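Local coordinates for R.Ecl18kI (PDB 2GB7), which recognises the double-stranded sequence 5'-CCNGG-3' as a type II restriction endonuclease and cleaves the DNA before the first cytosine of that site, at residues L108-S111 / N112-R116; T11-S14 / K15-S19; I94-F97 / T98-P102; T23-A26 / L27-T31; Y52-A55 / M56-C60. The protein carries 1 engineered substitution. All coordinates share one frame; numbering follows the deposited sequence.

Contact 1: residues L108-S111 / N112-R116; sequences LALS and NTQSR. With nucleotides of chain A; nucleotides of chain B.
The CD1 methyl of Leu110 lies against CG of Gln114, 4.0 Å away, the two side chains running side by side one turn apart on helix 102-134. Gln114 CG is anti to its carbonyl carbon (chi1 -60°) and the chain bends at chi2, which lays the amide along DG7 of chain A. Gln114 NE2 donates to the sugar O4' at 3.2 Å and to the N3 of another guanine of the bound DNA, while OE1 accepts from Arg117 of the second subunit. The backbone reads the base of DG7 itself, whose N2 donates to Gln114 O at 3.1 Å, nearly straight at 165°. Short hydroxyls suit the flanks: Ser111 OG donates to OP1 of DG8 of chain A at 2.7 Å, and Thr113 OG1 to OP1 of DG6 of chain B at 2.6 Å. Arg116, salt-bridged to Glu68, extends NH1 to OP2 of that DG6. N2 and N3 both lie on the minor-groove edge of guanine, so this helix reads the minor groove while holding both strands' phosphates.

Contact 2: residues T11-S14 / K15-S19; sequences TLIS and KERKS. With nucleotides of chain A.
Arg17 sets its CB 3.3 Å from Ile13 O, one helical turn back, and from there its chain runs alongside the isoleucine. CG is anti to the backbone N (chi1 -164°), and CD comes to 3.5 Å from OP1 of DC9 of chain A, a close approach of a methylene to the phosphate, with no hydrogen bond. A bend at chi3 (-54°) then turns the guanidinium away from the phosphate. NE donates at the group's edge, in its plane, to a water 2.9 Å away that also makes a weak bond with Ser14 OG. Last, Arg17 NH2 lies 3.5 Å from the CG2 methyl of Ile13 and donates to Ser111 and Asn112 on helix 102-134, so the buried charge has polar partners. Ile13 and Arg17 are thus i to i+4 neighbours on helix 6-20, pointing the same way, towards helix 102-134, where both have partners. Ile13 itself packs on Met75 and Leu108. On a neighbouring flank Leu12 and Glu16 also run side by side: the glutamate bends at chi2 (-75°), bringing CG to 3.6 Å from Leu12 CD1, and this CG methylene gives the leucine methyl a hydrocarbon surface. Leu12 and Glu16 both rest against Tyr78.

Contact 3: residues I94-F97 / T98-P102; sequences IRDF and TMEYP
Thr98 turns its OG1 between the backbone N and the carbonyl carbon (chi1 61°), which carries the hydroxyl back to Arg95 O in a short 2.5 Å hydrogen bond. The same OG1 accepts from a water, 2.7 Å away, that in turn accepts from Arg95 NH2 at the edge of the guanidinium. Tyr101 keeps CG near its own N (chi1 -41°), and its side chain meets that of Phe97 at about a right angle, Phe97 CD1 lying 3.7 Å from Tyr101 CE1 with the rings oblique. This is the closing turn of helix 90-100: Tyr101 is the first residue to leave helical angles and also the N-cap position of helix 102-134, where the following Pro102 suits a first turn whose N-H groups have no helical acceptor. Tightening shows at Asp96 O, which takes Glu100 N at 2.7 Å almost end-on and Met99 N, from above the carbonyl plane, at 2.9 Å. The carboxylates of Asp96 and Glu100 come within 4.4 Å (OD1 to OE1), and Arg84, salt-bridged to Asp96, probably eases their repulsion. Thr98 O accepts from Thr73 of the second subunit.

Contact 4: residues T23-A26 / L27-T31; sequences TPFA and LVYKT
Tyr29 N donates to Phe25 O at 2.7 Å, the shortest of the backbone bonds that join these two turns. The side chains of the same pair cross obliquely above it, Phe25 CE2 lying 4.0 Å from Tyr29 CB. Both have CG anti to the backbone N (chi1 -174° in Phe25 and -176° in Tyr29); Tyr29 CB is the nearest to the phenylalanine ring, while the tyrosine ring runs on toward helix 290-302. Phe289, just before that helix, meets both rings edge-to-face, and Tyr29 OH bonds to the backbone N of Tyr291, so the phenol's polar end is satisfied. Two residues on, Leu27 O is held twice: by Thr31 N at 3.0 Å and Thr31 OG1 at 2.9 Å, from opposite faces of the carbonyl plane, which lets a buried threonine hydroxyl be satisfied within its own helix. Val28 CG2 lies 3.4 Å from Pro24 O, one turn back. Upstream, Thr23 OG1 accepts from Ala26 N at 3.0 Å, and Pro24, lacking an N-H to leave unpaired, suits the next place. Pro24 also packs against a DNA phosphate, which the positive end of the helix dipole might favour. The arrangement is that of a threonine N-cap with proline in the first turn, opening helix 24-34.

Contact 5: residues Y52-A55 / M56-C60; sequences YIIA and MRKNC. With nucleotides of chain B.
Met56 packs tightly over Tyr52: its CG stands 3.4 Å above one face of the ring, offset toward the rim, in a CH-pi contact. A bend at chi2 (-70°) leads SD along an oblique Met-aromatic approach, 3.9 Å from Tyr52 CE1. A flexible methionine suits this buried side, where Tyr37 and Phe45 meet the tyrosine edge-to-face and Tyr52 OH bonds to Ile127 O. The other flank is looser and solvent-facing, with Ile54 CG2 touching Lys58 CD at 4.0 Å while the lysine's amine runs outward. Between the two, Ala55 O is doubly held, by Asn59 N at 3.0 Å and by Asn59 ND2 at 2.9 Å from opposite faces of its plane, which fixes the amide's rotation. Arg57 turns toward the DNA, C4 of the thymine DT5 of chain B lying 3.8 Å above the plane of its guanidinium, over the centre. A flat cation laid over a base's face depends little on the base's hydrogen-bonding edge, consistent with the unspecified central position and nucleotide flipping here.

All five contacts lie in series, each a local contact within a helix or at its end, so none closes a long loop and none nests in or crosses another. From the N terminus, contact 2 sits on helix 6-20, contact 4 opens helix 24-34, contact 5 lies early in helix 49-77, contact 3 ends helix 90-100, and contact 1 follows on helix 102-134. Two pairs touch across the fold: contact 2 meets contact 1 through Arg17 and Ile13, tying the first helix to 102-134, and contact 4 meets contact 5, joining 24-34 to 49-77. Contact 3 stands apart, its centre about 20 Å from that of contact 1, yet both reach the second subunit.

Contact 1: residues L108-S111 / N112-R116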
# COMPACT_ATOMS: atom_id res chain seq x y z
N LEU F 108 -19.58 0.03 1.72
CA LEU F 108 -19.59 -1.43 1.58
C LEU F 108 -18.50 -1.94 0.64
O LEU F 108 -17.76 -2.86 0.99
CB LEU F 108 -20.95 -1.92 1.09
CG LEU F 108 -21.12 -3.41 0.78
CD1 LEU F 108 -20.86 -4.27 2.00
CD2 LEU F 108 -22.52 -3.69 0.25
N ALA F 109 -18.43 -1.37 -0.56
CA ALA F 109 -17.41 -1.82 -1.51
C ALA F 109 -16.01 -1.56 -0.97
O ALA F 109 -15.13 -2.40 -1.12
CB ALA F 109 -17.58 -1.13 -2.84
N LEU F 110 -15.84 -0.40 -0.35
CA LEU F 110 -14.55 -0.08 0.27
C LEU F 110 -14.15 -1.13 1.30
O LEU F 110 -13.02 -1.63 1.27
CB LEU F 110 -14.56 1.31 0.93
CG LEU F 110 -13.28 1.77 1.65
CD1 LEU F 110 -12.06 1.80 0.72
CD2 LEU F 110 -13.56 3.17 2.25
N SER F 111 -15.08 -1.47 2.20
CA SER F 111 -14.85 -2.48 3.23
C SER F 111 -14.45 -3.81 2.58
O SER F 111 -13.50 -4.47 3.04
CB SER F 111 -16.12 -2.64 4.07
OG SER F 111 -15.90 -3.52 5.16
N ASN F 112 -15.18 -4.19 1.52
CA ASN F 112 -14.85 -5.39 0.70
C ASN F 112 -13.44 -5.41 0.13
O ASN F 112 -12.73 -6.43 0.25
CB ASN F 112 -15.83 -5.55 -0.45
CG ASN F 112 -17.18 -6.09 0.00
OD1 ASN F 112 -17.39 -6.44 1.17
ND2 ASN F 112 -18.10 -6.16 -0.94
N THR F 113 -13.01 -4.31 -0.51
CA THR F 113 -11.65 -4.33 -1.07
C THR F 113 -10.58 -4.31 0.01
O THR F 113 -9.49 -4.90 -0.16
CB THR F 113 -11.35 -3.22 -2.13
OG1 THR F 113 -10.08 -3.48 -2.74
CG2 THR F 113 -11.44 -1.79 -1.53
N GLN F 114 -10.88 -3.65 1.12
CA GLN F 114 -9.89 -3.64 2.22
C GLN F 114 -9.75 -5.02 2.87
O GLN F 114 -8.63 -5.46 3.25
CB GLN F 114 -10.25 -2.60 3.26
CG GLN F 114 -10.29 -1.18 2.71
CD GLN F 114 -8.90 -0.63 2.42
OE1 GLN F 114 -8.19 -1.10 1.51
NE2 GLN F 114 -8.48 0.35 3.21
N SER F 115 -10.88 -5.71 2.96
CA SER F 115 -10.85 -7.08 3.44
C SER F 115 -10.10 -7.96 2.43
O SER F 115 -9.25 -8.75 2.83
CB SER F 115 -12.27 -7.60 3.65
OG SER F 115 -12.31 -9.01 3.83
N ARG F 116 -10.44 -7.85 1.15
CA ARG F 116 -9.73 -8.59 0.10
C ARG F 116 -8.21 -8.41 0.14
O ARG F 116 -7.46 -9.39 -0.01
CB ARG F 116 -10.21 -8.16 -1.27
CG ARG F 116 -11.59 -8.64 -1.66
CD ARG F 116 -11.81 -8.20 -3.09
NE ARG F 116 -13.08 -8.69 -3.62
CZ ARG F 116 -13.33 -8.85 -4.91
NH1 ARG F 116 -12.44 -8.51 -5.83
NH2 ARG F 116 -14.52 -9.32 -5.29
P DG A 7 -10.45 4.00 6.72
OP1 DG A 7 -11.28 5.11 6.17
OP2 DG A 7 -9.65 4.22 7.94
O5' DG A 7 -11.40 2.73 6.94
C5' DG A 7 -12.18 2.23 5.85
C4' DG A 7 -12.13 0.72 5.81
O4' DG A 7 -10.80 0.28 5.44
C3' DG A 7 -12.47 0.00 7.11
O3' DG A 7 -13.25 -1.16 6.78
C2' DG A 7 -11.11 -0.33 7.69
C1' DG A 7 -10.25 -0.55 6.45
N9 DG A 7 -8.84 -0.20 6.59
C8 DG A 7 -8.33 0.92 7.20
N7 DG A 7 -7.03 0.98 7.16
C5 DG A 7 -6.65 -0.16 6.47
C6 DG A 7 -5.37 -0.63 6.11
O6 DG A 7 -4.27 -0.11 6.32
N1 DG A 7 -5.43 -1.85 5.43
C2 DG A 7 -6.60 -2.52 5.13
N2 DG A 7 -6.45 -3.68 4.47
N3 DG A 7 -7.81 -2.08 5.45
C4 DG A 7 -7.76 -0.91 6.12
P DG A 8 -13.62 -2.24 7.91
OP1 DG A 8 -14.97 -2.76 7.57
OP2 DG A 8 -13.37 -1.71 9.27
O5' DG A 8 -12.59 -3.41 7.60
C5' DG A 8 -12.50 -3.92 6.28
C4' DG A 8 -11.47 -5.03 6.21
O4' DG A 8 -10.14 -4.48 6.34
C3' DG A 8 -11.60 -6.10 7.29
O3' DG A 8 -11.34 -7.36 6.69
C2' DG A 8 -10.52 -5.72 8.28
C1' DG A 8 -9.45 -5.13 7.38
N9 DG A 8 -8.56 -4.15 8.01
C8 DG A 8 -8.93 -2.97 8.60
N7 DG A 8 -7.91 -2.28 9.03
C5 DG A 8 -6.81 -3.05 8.71
C6 DG A 8 -5.43 -2.81 8.92
O6 DG A 8 -4.89 -1.82 9.45
N1 DG A 8 -4.64 -3.85 8.44
C2 DG A 8 -5.13 -4.99 7.84
N2 DG A 8 -4.22 -5.89 7.46
N3 DG A 8 -6.42 -5.22 7.63
C4 DG A 8 -7.19 -4.22 8.09
P DG B 6 -9.35 -6.14 -4.79
OP1 DG B 6 -9.18 -5.87 -3.33
OP2 DG B 6 -10.72 -6.15 -5.38
O5' DG B 6 -8.51 -5.07 -5.62
C5' DG B 6 -7.23 -4.62 -5.18
C4' DG B 6 -6.70 -3.59 -6.16
O4' DG B 6 -5.59 -2.86 -5.60
C3' DG B 6 -6.21 -4.16 -7.49
O3' DG B 6 -6.55 -3.23 -8.51
C2' DG B 6 -4.70 -4.17 -7.31
C1' DG B 6 -4.52 -2.89 -6.53
N9 DG B 6 -3.28 -2.72 -5.79
C8 DG B 6 -2.20 -3.56 -5.70
N7 DG B 6 -1.23 -3.07 -4.97
C5 DG B 6 -1.72 -1.83 -4.55
C6 DG B 6 -1.12 -0.83 -3.74
O6 DG B 6 0.00 -0.82 -3.23
N1 DG B 6 -1.98 0.26 -3.56
C2 DG B 6 -3.24 0.37 -4.09
N2 DG B 6 -3.93 1.48 -3.79
N3 DG B 6 -3.79 -0.55 -4.86
C4 DG B 6 -2.98 -1.62 -5.04

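Contact 2: residues T11-S14 / K15-S19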
# COMPACT_ATOMS: atom_id res chain seq x y z
N THR F 11 -20.98 -0.42 10.80
CA THR F 11 -20.96 -1.25 12.00
C THR F 11 -21.60 -2.62 11.75
O THR F 11 -21.07 -3.66 12.17
CB THR F 11 -21.59 -0.53 13.19
OG1 THR F 11 -20.80 0.63 13.49
CG2 THR F 11 -21.63 -1.43 14.43
N LEU F 12 -22.72 -2.60 11.04
CA LEU F 12 -23.39 -3.83 10.63
C LEU F 12 -22.50 -4.67 9.71
O LEU F 12 -22.40 -5.88 9.89
CB LEU F 12 -24.73 -3.49 9.96
CG LEU F 12 -25.50 -4.60 9.24
CD1 LEU F 12 -25.99 -5.67 10.21
CD2 LEU F 12 -26.65 -3.98 8.47
N ILE F 13 -21.84 -4.03 8.74
CA ILE F 13 -21.01 -4.74 7.75
C ILE F 13 -19.89 -5.49 8.47
O ILE F 13 -19.64 -6.66 8.20
CB ILE F 13 -20.44 -3.78 6.66
CG1 ILE F 13 -21.53 -3.25 5.73
CG2 ILE F 13 -19.35 -4.47 5.81
CD1 ILE F 13 -21.08 -2.05 4.91
N SER F 14 -19.25 -4.81 9.42
CA SER F 14 -18.18 -5.40 10.23
C SER F 14 -18.67 -6.55 11.10
O SER F 14 -18.00 -7.58 11.21
CB SER F 14 -17.53 -4.32 11.08
OG SER F 14 -16.76 -3.48 10.27
N LYS F 15 -19.84 -6.38 11.71
CA LYS F 15 -20.45 -7.41 12.54
C LYS F 15 -20.75 -8.64 11.70
O LYS F 15 -20.43 -9.77 12.09
CB LYS F 15 -21.73 -6.88 13.20
CG LYS F 15 -22.39 -7.82 14.21
CD LYS F 15 -23.64 -7.16 14.79
CE LYS F 15 -24.55 -8.16 15.50
NZ LYS F 15 -24.31 -8.25 16.98
N GLU F 16 -21.34 -8.42 10.53
CA GLU F 16 -21.75 -9.48 9.63
C GLU F 16 -20.57 -10.18 9.01
O GLU F 16 -20.61 -11.39 8.84
CB GLU F 16 -22.65 -8.95 8.52
CG GLU F 16 -24.02 -8.48 9.02
CD GLU F 16 -24.97 -9.61 9.38
OE1 GLU F 16 -26.00 -9.33 10.03
OE2 GLU F 16 -24.72 -10.78 8.99
N ARG F 17 -19.54 -9.43 8.64
CA ARG F 17 -18.33 -10.02 8.05
C ARG F 17 -17.67 -10.98 9.03
O ARG F 17 -17.27 -12.08 8.65
CB ARG F 17 -17.34 -8.95 7.60
CG ARG F 17 -16.27 -9.51 6.65
CD ARG F 17 -15.24 -8.48 6.22
NE ARG F 17 -15.84 -7.28 5.66
CZ ARG F 17 -16.25 -7.16 4.40
NH1 ARG F 17 -16.16 -8.19 3.57
NH2 ARG F 17 -16.79 -6.00 4.00
N LYS F 18 -17.52 -10.53 10.27
CA LYS F 18 -16.93 -11.36 11.33
C LYS F 18 -17.73 -12.64 11.55
O LYS F 18 -17.15 -13.72 11.73
CB LYS F 18 -16.82 -10.58 12.63
CG LYS F 18 -16.15 -11.33 13.76
CD LYS F 18 -16.26 -10.57 15.06
CE LYS F 18 -17.21 -11.26 16.02
NZ LYS F 18 -17.34 -10.49 17.30
N SER F 19 -19.06 -12.52 11.52
CA SER F 19 -19.95 -13.63 11.81
C SER F 19 -19.99 -14.67 10.73
O SER F 19 -20.26 -15.84 11.01
CB SER F 19 -21.39 -13.14 12.00
OG SER F 19 -21.47 -12.25 13.08
P DC A 9 -11.66 -8.71 7.50
OP1 DC A 9 -12.03 -9.72 6.48
OP2 DC A 9 -12.59 -8.42 8.62
O5' DC A 9 -10.24 -9.13 8.09
C5' DC A 9 -9.21 -9.58 7.21
C4' DC A 9 -7.97 -9.94 7.99
O4' DC A 9 -7.34 -8.73 8.48
C3' DC A 9 -8.19 -10.83 9.21
O3' DC A 9 -7.07 -11.70 9.38
C2' DC A 9 -8.16 -9.84 10.36
C1' DC A 9 -7.14 -8.84 9.87
N1 DC A 9 -7.25 -7.49 10.44
C2 DC A 9 -6.09 -6.73 10.60
O2 DC A 9 -5.00 -7.21 10.25
N3 DC A 9 -6.18 -5.48 11.13
C4 DC A 9 -7.37 -5.00 11.49
N4 DC A 9 -7.42 -3.77 12.01
C5 DC A 9 -8.57 -5.75 11.34
C6 DC A 9 -8.46 -6.98 10.82
O HOH W 1 -15.56 -5.45 7.84

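Contact 3: residues I94-F97 / T98-P102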
# COMPACT_ATOMS: atom_id res chain seq x y z
N ILE F 94 -34.82 2.09 -8.88
CA ILE F 94 -33.38 1.88 -9.01
C ILE F 94 -32.64 3.21 -9.05
O ILE F 94 -31.67 3.41 -8.32
CB ILE F 94 -33.03 1.02 -10.25
CG1 ILE F 94 -33.58 -0.39 -10.07
CG2 ILE F 94 -31.51 1.00 -10.48
CD1 ILE F 94 -33.92 -1.09 -11.37
N ARG F 95 -33.12 4.13 -9.89
CA ARG F 95 -32.49 5.44 -10.01
C ARG F 95 -32.32 6.08 -8.64
O ARG F 95 -31.26 6.60 -8.32
CB ARG F 95 -33.31 6.35 -10.95
CG ARG F 95 -32.59 6.72 -12.24
CD ARG F 95 -31.33 7.51 -11.96
NE ARG F 95 -31.21 8.69 -12.80
CZ ARG F 95 -30.06 9.23 -13.19
NH1 ARG F 95 -30.08 10.32 -13.95
NH2 ARG F 95 -28.90 8.68 -12.85
N ASP F 96 -33.38 6.02 -7.85
CA ASP F 96 -33.41 6.54 -6.49
C ASP F 96 -32.40 5.81 -5.61
O ASP F 96 -31.63 6.43 -4.89
CB ASP F 96 -34.82 6.36 -5.90
CG ASP F 96 -34.95 6.97 -4.52
OD1 ASP F 96 -34.91 8.21 -4.40
OD2 ASP F 96 -35.11 6.19 -3.55
N PHE F 97 -32.41 4.49 -5.69
CA PHE F 97 -31.42 3.70 -4.97
C PHE F 97 -30.02 4.19 -5.29
O PHE F 97 -29.20 4.39 -4.38
CB PHE F 97 -31.57 2.23 -5.34
CG PHE F 97 -30.79 1.31 -4.47
CD1 PHE F 97 -31.24 0.99 -3.19
CD2 PHE F 97 -29.61 0.74 -4.94
CE1 PHE F 97 -30.51 0.11 -2.39
CE2 PHE F 97 -28.87 -0.12 -4.14
CZ PHE F 97 -29.33 -0.45 -2.86
N THR F 98 -29.72 4.38 -6.58
CA THR F 98 -28.38 4.82 -6.99
C THR F 98 -28.06 6.24 -6.51
O THR F 98 -26.89 6.64 -6.47
CB THR F 98 -28.17 4.75 -8.53
OG1 THR F 98 -29.12 5.59 -9.19
CG2 THR F 98 -28.32 3.31 -9.04
N MET F 99 -29.11 6.99 -6.15
CA MET F 99 -28.95 8.38 -5.71
C MET F 99 -28.95 8.59 -4.19
O MET F 99 -28.24 9.47 -3.69
CB MET F 99 -30.00 9.29 -6.35
CG MET F 99 -30.00 9.29 -7.88
SD MET F 99 -30.78 10.75 -8.58
CE MET F 99 -29.71 11.98 -7.78
N GLU F 100 -29.75 7.81 -3.46
CA GLU F 100 -29.93 8.02 -2.02
C GLU F 100 -28.84 7.41 -1.14
O GLU F 100 -28.62 7.88 -0.03
CB GLU F 100 -31.28 7.46 -1.56
CG GLU F 100 -31.97 8.30 -0.48
CD GLU F 100 -32.14 9.77 -0.87
OE1 GLU F 100 -31.78 10.17 -2.00
OE2 GLU F 100 -32.66 10.55 -0.02
N TYR F 101 -28.19 6.36 -1.62
CA TYR F 101 -27.21 5.67 -0.76
C TYR F 101 -25.77 5.63 -1.27
O TYR F 101 -25.11 4.61 -1.09
CB TYR F 101 -27.71 4.25 -0.41
CG TYR F 101 -29.19 4.20 -0.12
CD1 TYR F 101 -30.09 3.83 -1.11
CD2 TYR F 101 -29.69 4.55 1.14
CE1 TYR F 101 -31.46 3.80 -0.86
CE2 TYR F 101 -31.08 4.53 1.40
CZ TYR F 101 -31.95 4.15 0.40
OH TYR F 101 -33.33 4.11 0.60
N PRO F 102 -25.24 6.75 -1.82
CA PRO F 102 -23.94 6.61 -2.45
C PRO F 102 -22.85 6.35 -1.44
O PRO F 102 -21.92 5.59 -1.74
CB PRO F 102 -23.70 7.98 -3.11
CG PRO F 102 -24.97 8.69 -3.07
CD PRO F 102 -25.70 8.15 -1.89
O HOH W 2 -28.12 6.00 -11.67

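Contact 4: residues T23-A26 / L27-T31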
# COMPACT_ATOMS: atom_id res chain seq x y z
N THR F 23 -11.79 -17.28 8.80
CA THR F 23 -10.53 -16.55 8.73
C THR F 23 -9.76 -16.98 7.47
O THR F 23 -10.02 -18.08 6.95
CB THR F 23 -9.69 -16.80 9.98
OG1 THR F 23 -9.22 -18.15 9.97
CG2 THR F 23 -10.53 -16.55 11.24
N PRO F 24 -8.85 -16.12 6.98
CA PRO F 24 -7.98 -16.47 5.86
C PRO F 24 -7.28 -17.80 6.10
O PRO F 24 -7.29 -18.66 5.22
CB PRO F 24 -6.95 -15.34 5.86
CG PRO F 24 -7.73 -14.15 6.34
CD PRO F 24 -8.60 -14.73 7.43
N PHE F 25 -6.68 -17.99 7.27
CA PHE F 25 -6.02 -19.28 7.50
C PHE F 25 -6.99 -20.46 7.51
O PHE F 25 -6.69 -21.52 6.96
CB PHE F 25 -5.21 -19.30 8.79
CG PHE F 25 -4.43 -20.56 8.96
CD1 PHE F 25 -3.17 -20.68 8.38
CD2 PHE F 25 -4.97 -21.64 9.64
CE1 PHE F 25 -2.46 -21.85 8.50
CE2 PHE F 25 -4.26 -22.81 9.76
CZ PHE F 25 -3.01 -22.92 9.19
N ALA F 26 -8.14 -20.28 8.15
CA ALA F 26 -9.16 -21.33 8.14
C ALA F 26 -9.57 -21.71 6.72
O ALA F 26 -9.80 -22.90 6.42
CB ALA F 26 -10.39 -20.89 8.94
N LEU F 27 -9.71 -20.71 5.84
CA LEU F 27 -10.13 -21.00 4.45
C LEU F 27 -9.03 -21.75 3.73
O LEU F 27 -9.28 -22.72 3.02
CB LEU F 27 -10.49 -19.71 3.68
CG LEU F 27 -10.76 -19.84 2.17
CD1 LEU F 27 -11.91 -20.79 1.91
CD2 LEU F 27 -11.05 -18.48 1.49
N VAL F 28 -7.80 -21.30 3.94
CA VAL F 28 -6.66 -21.97 3.32
C VAL F 28 -6.57 -23.40 3.85
O VAL F 28 -6.35 -24.33 3.08
CB VAL F 28 -5.32 -21.20 3.57
CG1 VAL F 28 -4.13 -22.07 3.18
CG2 VAL F 28 -5.27 -19.88 2.80
N TYR F 29 -6.72 -23.57 5.15
CA TYR F 29 -6.64 -24.92 5.74
C TYR F 29 -7.76 -25.82 5.22
O TYR F 29 -7.51 -26.97 4.86
CB TYR F 29 -6.65 -24.84 7.27
CG TYR F 29 -6.47 -26.19 7.95
CD1 TYR F 29 -5.21 -26.64 8.29
CD2 TYR F 29 -7.56 -27.00 8.24
CE1 TYR F 29 -5.03 -27.89 8.90
CE2 TYR F 29 -7.41 -28.24 8.86
CZ TYR F 29 -6.15 -28.68 9.19
OH TYR F 29 -6.01 -29.91 9.80
N LYS F 30 -8.99 -25.30 5.14
CA LYS F 30 -10.10 -26.06 4.56
C LYS F 30 -9.78 -26.52 3.13
O LYS F 30 -10.02 -27.70 2.76
CB LYS F 30 -11.38 -25.20 4.58
CG LYS F 30 -12.61 -25.97 4.14
CD LYS F 30 -13.81 -25.02 4.11
CE LYS F 30 -15.06 -25.69 3.58
NZ LYS F 30 -16.19 -24.69 3.60
N THR F 31 -9.23 -25.60 2.35
CA THR F 31 -8.92 -25.82 0.94
C THR F 31 -7.79 -26.82 0.82
O THR F 31 -7.86 -27.76 0.02
CB THR F 31 -8.60 -24.48 0.25
OG1 THR F 31 -9.75 -23.64 0.36
CG2 THR F 31 -8.29 -24.68 -1.22

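Contact 5: residues Y52-A55 / M56-C60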
# COMPACT_ATOMS: atom_id res chain seq x y z
N TYR F 52 1.18 -26.29 -6.56
CA TYR F 52 0.43 -26.30 -5.33
C TYR F 52 -0.08 -24.88 -5.02
O TYR F 52 -1.27 -24.67 -4.73
CB TYR F 52 1.27 -26.89 -4.20
CG TYR F 52 0.88 -26.39 -2.85
CD1 TYR F 52 -0.14 -27.01 -2.11
CD2 TYR F 52 1.50 -25.26 -2.32
CE1 TYR F 52 -0.51 -26.51 -0.86
CE2 TYR F 52 1.12 -24.75 -1.10
CZ TYR F 52 0.15 -25.40 -0.37
OH TYR F 52 -0.25 -24.87 0.83
N ILE F 53 0.81 -23.90 -5.12
CA ILE F 53 0.44 -22.51 -4.82
C ILE F 53 -0.69 -22.00 -5.71
O ILE F 53 -1.68 -21.45 -5.22
CB ILE F 53 1.67 -21.60 -4.94
CG1 ILE F 53 2.64 -21.89 -3.80
CG2 ILE F 53 1.26 -20.11 -4.95
CD1 ILE F 53 4.06 -21.35 -4.03
N ILE F 54 -0.58 -22.23 -7.01
CA ILE F 54 -1.61 -21.77 -7.96
C ILE F 54 -2.95 -22.48 -7.73
O ILE F 54 -4.00 -21.82 -7.75
CB ILE F 54 -1.15 -21.95 -9.44
CG1 ILE F 54 0.09 -21.09 -9.73
CG2 ILE F 54 -2.28 -21.62 -10.47
CD1 ILE F 54 -0.17 -19.59 -9.67
N ALA F 55 -2.91 -23.79 -7.48
CA ALA F 55 -4.14 -24.56 -7.22
C ALA F 55 -4.78 -24.07 -5.93
O ALA F 55 -5.99 -23.88 -5.88
CB ALA F 55 -3.85 -26.06 -7.16
N MET F 56 -3.97 -23.81 -4.90
CA MET F 56 -4.52 -23.27 -3.66
C MET F 56 -5.22 -21.93 -3.86
O MET F 56 -6.36 -21.71 -3.39
CB MET F 56 -3.44 -23.20 -2.57
CG MET F 56 -3.00 -24.57 -2.03
SD MET F 56 -4.25 -25.39 -1.03
CE MET F 56 -4.50 -24.21 0.32
N ARG F 57 -4.53 -21.02 -4.55
CA ARG F 57 -5.05 -19.68 -4.85
C ARG F 57 -6.37 -19.77 -5.59
O ARG F 57 -7.35 -19.17 -5.17
CB ARG F 57 -4.05 -18.91 -5.68
CG ARG F 57 -2.84 -18.39 -4.89
CD ARG F 57 -3.14 -16.99 -4.43
NE ARG F 57 -3.29 -16.07 -5.56
CZ ARG F 57 -3.42 -14.75 -5.46
NH1 ARG F 57 -3.49 -14.15 -4.27
NH2 ARG F 57 -3.50 -14.02 -6.56
N LYS F 58 -6.40 -20.55 -6.67
CA LYS F 58 -7.63 -20.71 -7.48
C LYS F 58 -8.80 -21.23 -6.68
O LYS F 58 -9.92 -20.73 -6.80
CB LYS F 58 -7.36 -21.68 -8.63
CG LYS F 58 -6.66 -21.05 -9.82
CD LYS F 58 -6.22 -22.10 -10.83
CE LYS F 58 -7.35 -23.06 -11.17
NZ LYS F 58 -6.77 -24.35 -11.62
N ASN F 59 -8.55 -22.28 -5.91
CA ASN F 59 -9.60 -22.89 -5.11
C ASN F 59 -10.07 -22.03 -3.93
O ASN F 59 -11.28 -21.93 -3.68
CB ASN F 59 -9.25 -24.32 -4.74
CG ASN F 59 -9.37 -25.24 -5.94
OD1 ASN F 59 -10.46 -25.70 -6.26
ND2 ASN F 59 -8.25 -25.46 -6.65
N CYS F 60 -9.13 -21.37 -3.25
CA CYS F 60 -9.55 -20.38 -2.26
C CYS F 60 -10.49 -19.33 -2.85
O CYS F 60 -11.51 -18.99 -2.23
CB CYS F 60 -8.35 -19.70 -1.62
SG CYS F 60 -7.49 -20.74 -0.41
P DT B 5 -3.40 -7.46 -4.44
OP1 DT B 5 -2.11 -8.08 -4.81
OP2 DT B 5 -4.24 -6.83 -5.49
O5' DT B 5 -4.27 -8.55 -3.67
C5' DT B 5 -5.62 -8.29 -3.27
C4' DT B 5 -6.56 -8.46 -4.44
O4' DT B 5 -6.37 -9.76 -5.05
C3' DT B 5 -8.05 -8.34 -4.14
O3' DT B 5 -8.66 -7.54 -5.16
C2' DT B 5 -8.55 -9.77 -4.28
C1' DT B 5 -7.65 -10.28 -5.38
N1 DT B 5 -7.53 -11.74 -5.55
C2 DT B 5 -7.59 -12.23 -6.83
O2 DT B 5 -7.76 -11.52 -7.81
N3 DT B 5 -7.43 -13.59 -6.94
C4 DT B 5 -7.24 -14.49 -5.90
O4 DT B 5 -7.11 -15.68 -6.15
C5 DT B 5 -7.21 -13.91 -4.58
C7 DT B 5 -7.03 -14.80 -3.39
C6 DT B 5 -7.35 -12.58 -4.47